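Local coordinates for uricase (Bacillus fastidiosus, PDB 4R8X), which probably catalyses the oxidation of urate, the first step on the pathway to allantoin, as a member of the uricase family, at residues D[73-78]-D[97-102]. Sequence-based numbering, arbitrary orientation.
Sequences KNFIQR and EAFLAK
Phe75 and Phe99 lie face to face where helix 69-82 passes helix 88-102, and this stack carries most of the contact. The short helical segments run at 125° to each other with their axes 11.3 Å apart. Ahead of the stack on 73-78, Lys73 NZ gives a hydrogen bond to Asn74 OD1, while Asn74 faces a second subunit: its ND2 is hydrogen-bonded to Tyr187 O and Thr189 OG1 of that subunit. Phe75 has CG anti to its backbone N (chi1 -166°), which carries CG toward 97-102. The two side chains slide past each other in opposite directions, ring centroids 3.9 Å apart and planes 16° from parallel. They are slightly offset: Phe75 CD1 sits over the centre of the Phe99 ring, 3.3 Å from Phe99 CZ, whereas Phe99 CE1 lies nearer the rim of the Phe75 ring. The far end of Phe75 abuts the other helix itself, CZ lying 3.4 Å from the backbone N of Phe99 and 3.7 Å from Ala98 CB. Lys102 adds its CB beside Phe75 CE2, and its NZ goes on to a salt bridge with Glu186 of the second subunit. An alanine in place of Phe75 would probably leave a gap over the Phe99 ring and beside Ala98, with Phe99 freer to turn. Next along, Ile76 brings CG1 to the edge of the Phe99 ring, 4.1 Å from CE2, and both side chains also touch Val47 on strand 40-50. The arrangement is a hydrophobic helix-helix interface of the T-fold, in which the helix pair 69-82 and 88-102 packs against the antiparallel sheet, here beside a subunit boundary.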
# COMPACT_ATOMS: atom_id res chain seq x y z
N LYS D 73 -6.33 20.73 -14.50
CA LYS D 73 -7.28 20.01 -13.68
C LYS D 73 -8.68 20.59 -13.86
O LYS D 73 -9.64 19.86 -14.08
CB LYS D 73 -6.84 20.06 -12.22
CG LYS D 73 -7.89 19.60 -11.22
CD LYS D 73 -7.55 20.02 -9.81
CE LYS D 73 -7.56 21.53 -9.65
NZ LYS D 73 -8.91 22.14 -9.60
N ASN D 74 -8.80 21.92 -13.80
CA ASN D 74 -10.08 22.59 -14.01
C ASN D 74 -10.64 22.30 -15.39
O ASN D 74 -11.83 22.06 -15.56
CB ASN D 74 -9.96 24.10 -13.82
CG ASN D 74 -9.63 24.51 -12.40
OD1 ASN D 74 -9.91 23.77 -11.45
ND2 ASN D 74 -9.04 25.70 -12.23
N PHE D 75 -9.77 22.33 -16.39
CA PHE D 75 -10.16 22.04 -17.77
C PHE D 75 -10.81 20.67 -17.88
O PHE D 75 -11.89 20.52 -18.48
CB PHE D 75 -8.91 22.11 -18.65
CG PHE D 75 -9.18 22.17 -20.13
CD1 PHE D 75 -9.37 21.01 -20.87
CD2 PHE D 75 -9.18 23.39 -20.80
CE1 PHE D 75 -9.58 21.06 -22.25
CE2 PHE D 75 -9.39 23.44 -22.17
CZ PHE D 75 -9.59 22.28 -22.89
N ILE D 76 -10.18 19.65 -17.30
CA ILE D 76 -10.68 18.30 -17.41
C ILE D 76 -12.01 18.18 -16.69
O ILE D 76 -12.98 17.65 -17.23
CB ILE D 76 -9.67 17.28 -16.83
CG1 ILE D 76 -8.39 17.26 -17.68
CG2 ILE D 76 -10.30 15.88 -16.74
CD1 ILE D 76 -7.22 16.58 -16.98
N GLN D 77 -12.05 18.71 -15.48
CA GLN D 77 -13.25 18.60 -14.68
C GLN D 77 -14.45 19.30 -15.33
O GLN D 77 -15.58 18.80 -15.29
CB GLN D 77 -12.97 19.07 -13.25
CG GLN D 77 -12.07 18.08 -12.49
CD GLN D 77 -11.53 18.61 -11.18
OE1 GLN D 77 -11.63 19.80 -10.90
NE2 GLN D 77 -10.96 17.73 -10.37
N ARG D 78 -14.22 20.44 -15.98
CA ARG D 78 -15.32 21.12 -16.64
C ARG D 78 -15.77 20.39 -17.90
O ARG D 78 -16.96 20.37 -18.22
CB ARG D 78 -14.95 22.57 -16.93
CG ARG D 78 -14.96 23.39 -15.67
CD ARG D 78 -14.45 24.79 -15.88
NE ARG D 78 -13.78 25.27 -14.69
CZ ARG D 78 -13.18 26.45 -14.61
NH1 ARG D 78 -13.21 27.26 -15.66
NH2 ARG D 78 -12.58 26.82 -13.49
N GLU D 97 -8.59 16.84 -27.73
CA GLU D 97 -8.88 17.73 -28.85
C GLU D 97 -9.22 19.12 -28.33
O GLU D 97 -8.82 20.13 -28.92
CB GLU D 97 -10.00 17.15 -29.70
CG GLU D 97 -9.49 15.96 -30.50
CD GLU D 97 -10.57 15.14 -31.18
OE1 GLU D 97 -11.76 15.25 -30.82
OE2 GLU D 97 -10.20 14.36 -32.09
N ALA D 98 -9.94 19.18 -27.21
CA ALA D 98 -10.32 20.46 -26.62
C ALA D 98 -9.09 21.25 -26.16
O ALA D 98 -9.00 22.46 -26.40
CB ALA D 98 -11.28 20.23 -25.46
N PHE D 99 -8.14 20.57 -25.51
CA PHE D 99 -6.89 21.23 -25.12
C PHE D 99 -6.19 21.82 -26.35
O PHE D 99 -5.74 22.97 -26.33
CB PHE D 99 -5.94 20.24 -24.43
CG PHE D 99 -6.09 20.16 -22.92
CD1 PHE D 99 -5.82 21.25 -22.12
CD2 PHE D 99 -6.44 18.96 -22.32
CE1 PHE D 99 -5.92 21.16 -20.74
CE2 PHE D 99 -6.54 18.85 -20.95
CZ PHE D 99 -6.29 19.96 -20.15
N LEU D 100 -6.10 21.03 -27.43
CA LEU D 100 -5.42 21.49 -28.64
C LEU D 100 -6.14 22.67 -29.29
O LEU D 100 -5.49 23.55 -29.85
CB LEU D 100 -5.25 20.34 -29.63
CG LEU D 100 -4.21 19.30 -29.21
CD1 LEU D 100 -4.26 18.09 -30.12
CD2 LEU D 100 -2.81 19.91 -29.17
N ALA D 101 -7.47 22.70 -29.19
CA ALA D 101 -8.23 23.80 -29.77
C ALA D 101 -8.00 25.07 -28.97
O ALA D 101 -7.95 26.16 -29.53
CB ALA D 101 -9.71 23.46 -29.81
N LYS D 102 -7.86 24.91 -27.66
CA LYS D 102 -7.71 26.06 -26.77
C LYS D 102 -6.29 26.66 -26.82
O LYS D 102 -6.13 27.87 -26.77
CB LYS D 102 -8.07 25.68 -25.34
CG LYS D 102 -7.97 26.81 -24.34
CD LYS D 102 -8.85 27.97 -24.73
CE LYS D 102 -8.89 28.99 -23.62
NZ LYS D 102 -9.82 30.09 -23.98